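Local coordinates for protein A52 (Vaccinia virus, PDB 2VVW) that targets host toll-like receptor signalling complexes, associating with IRAK2 to inhibit NF-kappa-B signalling and with TRAF6 to activate p38, and so suppresses innate immunity, at residues Asp19-Phe22 and Thr23-Glu27; Tyr28-Tyr31 and Arg32-Gly36; Asn134-Met137 and Leu138-Lys142. All coordinates share one frame; numbering follows the deposited sequence. Where two conformers were deposited one is given.

Interaction 1: residues Asp19-Phe22 and Thr23-Glu27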
loop_
_atom_site.group_PDB
_atom_site.type_symbol
_atom_site.label_atom_id
_atom_site.label_comp_id
_atom_site.label_asym_id
_atom_site.label_seq_id
_atom_site.Cartn_x
_atom_site.Cartn_y
_atom_site.Cartn_z
ATOM N N ASP A 19 8.258 -14.469 -7.509
ATOM C CA ASP A 19 7.796 -13.089 -7.424
ATOM C C ASP A 19 6.723 -12.860 -8.481
ATOM O O ASP A 19 7.012 -12.942 -9.678
ATOM C CB ASP A 19 8.943 -12.124 -7.669
ATOM C CG ASP A 19 9.998 -12.178 -6.604
ATOM O OD1 ASP A 19 9.647 -12.109 -5.406
ATOM O OD2 ASP A 19 11.193 -12.258 -6.967
ATOM N N GLU A 20 5.499 -12.567 -8.042
ATOM C CA GLU A 20 4.350 -12.426 -8.957
ATOM C C GLU A 20 4.294 -11.045 -9.581
ATOM O O GLU A 20 4.328 -10.043 -8.880
ATOM C CB GLU A 20 3.043 -12.702 -8.224
ATOM C CG GLU A 20 2.903 -14.138 -7.740
ATOM C CD GLU A 20 1.874 -14.286 -6.639
ATOM O OE1 GLU A 20 1.621 -13.292 -5.915
ATOM O OE2 GLU A 20 1.324 -15.398 -6.484
ATOM N N MET A 21 4.176 -11.003 -10.907
ATOM C CA MET A 21 4.169 -9.729 -11.636
ATOM C C MET A 21 3.056 -8.765 -11.153
ATOM O O MET A 21 3.306 -7.589 -10.943
ATOM C CB MET A 21 4.092 -9.988 -13.156
ATOM C CG MET A 21 4.611 -8.848 -14.007
ATOM S SD MET A 21 6.364 -8.534 -13.701
ATOM C CE MET A 21 6.339 -6.763 -13.372
ATOM N N PHE A 22 1.851 -9.263 -10.903
ATOM C CA PHE A 22 0.787 -8.352 -10.463
ATOM C C PHE A 22 1.051 -7.745 -9.071
ATOM O O PHE A 22 0.818 -6.555 -8.853
ATOM C CB PHE A 22 -0.596 -9.005 -10.496
ATOM C CG PHE A 22 -1.714 -7.994 -10.368
ATOM C CD1 PHE A 22 -2.075 -7.198 -11.448
ATOM C CD2 PHE A 22 -2.357 -7.795 -9.146
ATOM C CE1 PHE A 22 -3.087 -6.248 -11.322
ATOM C CE2 PHE A 22 -3.372 -6.837 -9.017
ATOM C CZ PHE A 22 -3.724 -6.066 -10.095
ATOM N N THR A 23 1.577 -8.546 -8.148
ATOM C CA THR A 23 1.954 -8.030 -6.825
ATOM C C THR A 23 3.033 -6.965 -6.923
ATOM O O THR A 23 2.989 -5.965 -6.212
ATOM C CB THR A 23 2.448 -9.126 -5.918
ATOM O OG1 THR A 23 1.467 -10.160 -5.865
ATOM C CG2 THR A 23 2.698 -8.583 -4.499
ATOM N N ILE A 24 4.010 -7.195 -7.796
ATOM C CA ILE A 24 5.070 -6.235 -8.025
ATOM C C ILE A 24 4.492 -4.908 -8.490
ATOM O O ILE A 24 4.870 -3.828 -7.985
ATOM C CB ILE A 24 6.112 -6.772 -9.057
ATOM C CG1 ILE A 24 6.961 -7.903 -8.432
ATOM C CG2 ILE A 24 7.008 -5.676 -9.527
ATOM C CD1 ILE A 24 7.784 -8.700 -9.455
ATOM N N LEU A 25 3.574 -4.972 -9.452
ATOM C CA LEU A 25 2.948 -3.768 -9.962
ATOM C C LEU A 25 2.042 -3.091 -8.923
ATOM O O LEU A 25 2.016 -1.869 -8.839
ATOM C CB LEU A 25 2.191 -4.041 -11.272
ATOM C CG LEU A 25 3.027 -4.474 -12.489
ATOM C CD1 LEU A 25 2.128 -4.884 -13.630
ATOM C CD2 LEU A 25 3.949 -3.372 -12.918
ATOM N N GLU A 26 1.330 -3.872 -8.119
ATOM C CA GLU A 26 0.524 -3.312 -7.013
ATOM C C GLU A 26 1.400 -2.470 -6.109
ATOM O O GLU A 26 1.053 -1.344 -5.803
ATOM C CB GLU A 26 -0.150 -4.386 -6.157
ATOM C CG GLU A 26 -1.346 -5.084 -6.765
ATOM C CD GLU A 26 -1.993 -6.114 -5.812
ATOM O OE1 GLU A 26 -3.220 -6.017 -5.571
ATOM O OE2 GLU A 26 -1.273 -7.005 -5.295
ATOM N N GLU A 27 2.531 -3.028 -5.686
ATOM C CA GLU A 27 3.432 -2.333 -4.774
ATOM C C GLU A 27 4.101 -1.152 -5.442
ATOM O O GLU A 27 4.323 -0.123 -4.804
ATOM C CB GLU A 27 4.472 -3.301 -4.187
ATOM C CG GLU A 27 3.855 -4.301 -3.224
ATOM C CD GLU A 27 4.812 -4.910 -2.217
ATOM O OE1 GLU A 27 6.019 -4.544 -2.174
ATOM O OE2 GLU A 27 4.329 -5.784 -1.456
#
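T23, the first residue after F22, meets E20 across the opening turn of helix 21-35, one of the helices of the Bcl-2-like fold, with E20 at its N-cap position. K6 NZ is hydrogen-bonded to T23 OG1. E20 is modelled in two conformers, and the 3.1 Å between E20 OE1 and T23 OG1, like the salt bridge of E20 OE1 with K6 NZ, holds for one of them only. One residue on, I24 N donates to E20 O over 3.1 Å at an N-H...O angle of 163°, the bond that closes the first turn. The I24 side chain runs back along the helix start, because CG1 stands anti to the carbonyl carbon (chi1 -72°); this brings CD1 to 4.0 Å from D19 CB. The D19 carboxylate itself is held by the hydroxyls of Y9 and Y12. L25 continues the backbone pattern, its N donating to M21 O at 3.0 Å. The M21 chain, bent at chi2 and chi3, brings its terminal methyl back to the next turn: M21 CE touches both L25 CG and I24 CG2, each at 4.1 Å; L138 of helix 135-153 packs against M21 and L25 as well. E26 N grips F22 O at 2.8 Å, while its extended side chain passes obliquely by the F22 ring, with the carboxylate plane turned 42° from the ring plane. I129 and K130 of helix 123-132 also touch that ring. E26 CG and E26 OE1 each come to 3.5 Å from F22 CE2.

Interaction 2: residues Tyr28-Tyr31 and Arg32-Gly36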
loop_
_atom_site.group_PDB
_atom_site.type_symbol
_atom_site.label_atom_id
_atom_site.label_comp_id
_atom_site.label_asym_id
_atom_site.label_seq_id
_atom_site.Cartn_x
_atom_site.Cartn_y
_atom_site.Cartn_z
ATOM N N TYR A 28 4.437 -1.294 -6.725
ATOM C CA TYR A 28 5.015 -0.186 -7.500
ATOM C C TYR A 28 4.081 1.032 -7.545
ATOM O O TYR A 28 4.462 2.160 -7.231
ATOM C CB TYR A 28 5.308 -0.662 -8.924
ATOM C CG TYR A 28 5.854 0.415 -9.820
ATOM C CD1 TYR A 28 7.156 0.904 -9.635
ATOM C CD2 TYR A 28 5.076 0.966 -10.833
ATOM C CE1 TYR A 28 7.669 1.888 -10.436
ATOM C CE2 TYR A 28 5.587 1.959 -11.655
ATOM C CZ TYR A 28 6.887 2.421 -11.448
ATOM O OH TYR A 28 7.408 3.404 -12.255
ATOM N N PHE A 29 2.838 0.800 -7.919
ATOM C CA PHE A 29 1.863 1.884 -7.933
ATOM C C PHE A 29 1.530 2.431 -6.553
ATOM O O PHE A 29 1.371 3.643 -6.398
ATOM C CB PHE A 29 0.616 1.484 -8.719
ATOM C CG PHE A 29 0.880 1.325 -10.188
ATOM C CD1 PHE A 29 1.368 2.378 -10.938
ATOM C CD2 PHE A 29 0.659 0.126 -10.822
ATOM C CE1 PHE A 29 1.614 2.228 -12.292
ATOM C CE2 PHE A 29 0.914 -0.021 -12.172
ATOM C CZ PHE A 29 1.389 1.018 -12.900
ATOM N N MET A 30 1.510 1.565 -5.543
ATOM C CA MET A 30 1.285 2.005 -4.168
ATOM C C MET A 30 2.412 2.923 -3.741
ATOM O O MET A 30 2.168 4.027 -3.293
ATOM C CB MET A 30 1.222 0.797 -3.238
ATOM C CG MET A 30 1.155 1.095 -1.768
ATOM S SD MET A 30 1.321 -0.424 -0.816
ATOM C CE MET A 30 3.101 -0.758 -0.957
ATOM N N TYR A 31 3.647 2.470 -3.911
ATOM C CA TYR A 31 4.786 3.243 -3.406
ATOM C C TYR A 31 5.029 4.536 -4.203
ATOM O O TYR A 31 5.327 5.597 -3.617
ATOM C CB TYR A 31 6.049 2.383 -3.374
ATOM C CG TYR A 31 6.152 1.434 -2.197
ATOM C CD1 TYR A 31 6.195 1.918 -0.888
ATOM C CD2 TYR A 31 6.239 0.042 -2.386
ATOM C CE1 TYR A 31 6.290 1.065 0.210
ATOM C CE2 TYR A 31 6.358 -0.833 -1.272
ATOM C CZ TYR A 31 6.366 -0.314 0.009
ATOM O OH TYR A 31 6.502 -1.139 1.099
ATOM N N ARG A 32 4.936 4.452 -5.529
ATOM C CA ARG A 32 5.097 5.630 -6.365
ATOM C C ARG A 32 3.923 6.597 -6.158
ATOM O O ARG A 32 4.114 7.811 -6.011
ATOM C CB ARG A 32 5.230 5.245 -7.833
ATOM C CG ARG A 32 5.460 6.443 -8.744
ATOM C CD ARG A 32 6.003 6.031 -10.105
ATOM N NE ARG A 32 6.042 7.176 -11.016
ATOM C CZ ARG A 32 6.747 7.225 -12.140
ATOM N NH1 ARG A 32 7.498 6.207 -12.509
ATOM N NH2 ARG A 32 6.713 8.320 -12.889
ATOM N N GLY A 33 2.718 6.062 -6.111
ATOM C CA GLY A 33 1.527 6.878 -5.866
ATOM C C GLY A 33 1.431 7.562 -4.506
ATOM O O GLY A 33 0.781 8.611 -4.394
ATOM N N LEU A 34 2.059 6.983 -3.470
ATOM C CA LEU A 34 1.973 7.527 -2.118
ATOM C C LEU A 34 3.244 8.245 -1.685
ATOM O O LEU A 34 3.149 9.293 -1.050
ATOM C CB LEU A 34 1.578 6.446 -1.087
ATOM C CG LEU A 34 0.218 5.754 -1.295
ATOM C CD1 LEU A 34 -0.092 4.742 -0.125
ATOM C CD2 LEU A 34 -0.953 6.716 -1.502
ATOM N N LEU A 35 4.417 7.709 -2.039
ATOM C CA LEU A 35 5.699 8.317 -1.638
ATOM C C LEU A 35 6.367 9.147 -2.730
ATOM O O LEU A 35 7.140 10.037 -2.432
ATOM C CB LEU A 35 6.700 7.248 -1.197
ATOM C CG LEU A 35 6.283 6.306 -0.079
ATOM C CD1 LEU A 35 7.393 5.347 0.189
ATOM C CD2 LEU A 35 5.890 7.090 1.152
ATOM N N GLY A 36 6.136 8.803 -3.988
ATOM C CA GLY A 36 6.797 9.483 -5.089
ATOM C C GLY A 36 8.192 8.966 -5.389
ATOM O O GLY A 36 8.568 7.884 -4.958
#
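Between Y28-Y31 and R32-G36 the backbone bonds run from residue i+4 to i, starting with a nearly straight one from R32 N to Y28 O, but the bond from L34 N to M30 O is markedly bent as helix 21-35 of this Bcl-2-like fold nears its C-terminal end. Y31 O then takes L35 N at 2.8 Å and, weakly, G36 N at 3.3 Å, an i+5 bond; G36 departs from helical geometry with a positive phi, a backbone shape suited to glycine. Among the side chains, Y28 and R32 extend alongside each other in the same direction. R32 has CG anti to the backbone N (chi1 -178°) and stays extended as far as NE, which carries the guanidinium out to the phenol end of Y28. The aliphatic R32 CD approaches the ring obliquely, 4.0 Å from Y28 CZ. Ring and guanidinium planes are 72° apart, so the pair is not a parallel stack. R32 NH2 forms salt bridges with D111 and D52, which would be expected to offset the charge of this buried group. Y31 and L35 also lie alongside one another, L35 CD1 reaching the edge of the Y31 ring, 3.8 Å from CD1 of that tyrosine. The Y31 hydroxyl is hydrogen-bonded to D8 of its own chain and to W122 of the second subunit. M30 crosses L34 at an angle, M30 CG to L34 CD1 being 4.2 Å, and both residues pack on their own counterparts in that subunit, placing this face of the helix in the dimer interface. The side-chain bond from R32 NH1 to Y28 OH is 2.8 Å long and bent (N-H...O 136°), with the hydroxyl oxygen tilted out of the guanidinium plane.

Interaction 3: residues Asn134-Met137 and Leu138-Lys142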
loop_
_atom_site.group_PDB
_atom_site.type_symbol
_atom_site.label_atom_id
_atom_site.label_comp_id
_atom_site.label_asym_id
_atom_site.label_seq_id
_atom_site.Cartn_x
_atom_site.Cartn_y
_atom_site.Cartn_z
ATOM N N ASN A 134 -3.448 -8.964 -19.618
ATOM C CA ASN A 134 -3.803 -10.294 -19.134
ATOM C C ASN A 134 -2.578 -11.030 -18.601
ATOM O O ASN A 134 -1.465 -10.534 -18.708
ATOM C CB ASN A 134 -4.534 -11.108 -20.224
ATOM C CG ASN A 134 -3.653 -11.433 -21.444
ATOM O OD1 ASN A 134 -2.422 -11.450 -21.369
ATOM N ND2 ASN A 134 -4.301 -11.732 -22.567
ATOM N N ASP A 135 -2.784 -12.226 -18.053
ATOM C CA ASP A 135 -1.692 -12.987 -17.419
ATOM C C ASP A 135 -0.605 -13.428 -18.407
ATOM O O ASP A 135 0.574 -13.473 -18.069
ATOM C CB ASP A 135 -2.263 -14.193 -16.654
ATOM C CG ASP A 135 -3.009 -13.776 -15.394
ATOM O OD1 ASP A 135 -2.821 -12.628 -14.940
ATOM O OD2 ASP A 135 -3.782 -14.586 -14.859
ATOM N N HIS A 136 -1.018 -13.728 -19.631
ATOM C CA HIS A 136 -0.084 -14.024 -20.716
ATOM C C HIS A 136 0.883 -12.868 -20.933
ATOM O O HIS A 136 2.098 -13.061 -21.004
ATOM C CB HIS A 136 -0.861 -14.319 -22.001
ATOM C CG HIS A 136 0.007 -14.660 -23.170
ATOM N ND1 HIS A 136 0.485 -15.933 -23.397
ATOM C CD2 HIS A 136 0.467 -13.898 -24.191
ATOM C CE1 HIS A 136 1.205 -15.941 -24.505
ATOM N NE2 HIS A 136 1.218 -14.716 -25.001
ATOM N N MET A 137 0.342 -11.659 -20.987
ATOM C CA MET A 137 1.157 -10.449 -21.142
ATOM C C MET A 137 2.009 -10.139 -19.927
ATOM O O MET A 137 3.153 -9.701 -20.081
ATOM C CB MET A 137 0.273 -9.240 -21.478
ATOM C CG MET A 137 -0.285 -9.263 -22.885
ATOM S SD MET A 137 1.027 -9.307 -24.135
ATOM C CE MET A 137 0.062 -9.585 -25.607
ATOM N N LEU A 138 1.465 -10.343 -18.728
ATOM C CA LEU A 138 2.263 -10.169 -17.525
ATOM C C LEU A 138 3.475 -11.107 -17.540
ATOM O O LEU A 138 4.588 -10.675 -17.256
ATOM C CB LEU A 138 1.436 -10.369 -16.256
ATOM C CG LEU A 138 0.403 -9.306 -15.905
ATOM C CD1 LEU A 138 -0.406 -9.785 -14.709
ATOM C CD2 LEU A 138 1.067 -7.950 -15.625
ATOM N N ASP A 139 3.270 -12.374 -17.899
ATOM C CA ASP A 139 4.392 -13.314 -18.075
ATOM C C ASP A 139 5.474 -12.770 -19.013
ATOM O O ASP A 139 6.669 -12.918 -18.753
ATOM C CB ASP A 139 3.908 -14.652 -18.646
ATOM C CG ASP A 139 3.150 -15.497 -17.638
ATOM O OD1 ASP A 139 3.375 -15.342 -16.424
ATOM O OD2 ASP A 139 2.330 -16.351 -18.069
ATOM N N LYS A 140 5.061 -12.186 -20.128
ATOM C CA LYS A 140 6.018 -11.660 -21.111
ATOM C C LYS A 140 6.762 -10.448 -20.566
ATOM O O LYS A 140 7.979 -10.305 -20.774
ATOM C CB LYS A 140 5.305 -11.309 -22.422
ATOM C CG LYS A 140 4.752 -12.550 -23.142
ATOM C CD LYS A 140 4.019 -12.203 -24.437
ATOM C CE LYS A 140 4.929 -12.375 -25.653
ATOM N NZ LYS A 140 5.254 -13.819 -25.933
ATOM N N ILE A 141 6.038 -9.592 -19.848
ATOM C CA ILE A 141 6.654 -8.416 -19.230
ATOM C C ILE A 141 7.731 -8.846 -18.226
ATOM O O ILE A 141 8.829 -8.268 -18.179
ATOM C CB ILE A 141 5.610 -7.534 -18.518
ATOM C CG1 ILE A 141 4.684 -6.834 -19.536
ATOM C CG2 ILE A 141 6.299 -6.464 -17.671
ATOM C CD1 ILE A 141 3.335 -6.376 -18.954
ATOM N N LYS A 142 7.397 -9.861 -17.427
ATOM C CA LYS A 142 8.307 -10.423 -16.419
ATOM C C LYS A 142 9.609 -10.914 -17.056
ATOM O O LYS A 142 10.696 -10.578 -16.592
ATOM C CB LYS A 142 7.618 -11.567 -15.669
ATOM C CG LYS A 142 8.322 -11.983 -14.392
ATOM C CD LYS A 142 7.712 -13.252 -13.819
ATOM C CE LYS A 142 8.326 -13.592 -12.479
ATOM N NZ LYS A 142 7.631 -14.722 -11.844
#
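The H136 imidazole is met obliquely by K140 CD, which lies 3.8 Å from H136 NE2 and almost as near CD2. With CG anti to the backbone N (chi1 -179°) the ring comes alongside K140, and the lysine bends at its third and fourth torsions beside it. The same K140 CD also passes M137 SD at 4.2 Å, so one methylene serves two neighbours in the preceding turn. The amide of N134 turns its oxygen onto the helix start: M137 N donates to N134 OD1 over 2.8 Å, with a C=O...N angle of 174° that puts the donor almost on the extension of the C=O bond, beyond OD1. The backbone oxygen of N134 receives L138 N at 2.9 Å, in the carbonyl plane, so the asparagine accepts through both its side chain and its main chain. On another flank the D135 carboxylate touches a methyl, D135 OD1 to L138 CD1 being 3.7 Å; L138 also packs on I133. Further along, I141 N closes on M137 O, and the I141 side chain faces V96 and I103 of helix 96-115. The geometry is that of an asparagine N-cap, here starting helix 135-153 of the Bcl-2-like fold, with exposed polar residues on one side and buried aliphatic ones on the other.

How the interactions relate
Interactions 1 and 2 follow directly along helix 21-35, their centres 13 Å apart, the first at its N-terminal start and the second at its C-terminal end. Interaction 3 comes much later in the chain, at the start of helix 135-153, yet its centre is 11 Å from that of interaction 1. The two helix starts touch: L25 CD1 packs on L138 CD2 at 3.8 Å, and K142 NZ lies 2.9 Å from D19 O. Interactions 2 and 3 are 22 Å apart between centres and do not touch. Helix 21-35 packs within the Bcl-2-like bundle along its length; its start meets helix 135-153, while its later half also takes part in the contact with the second subunit.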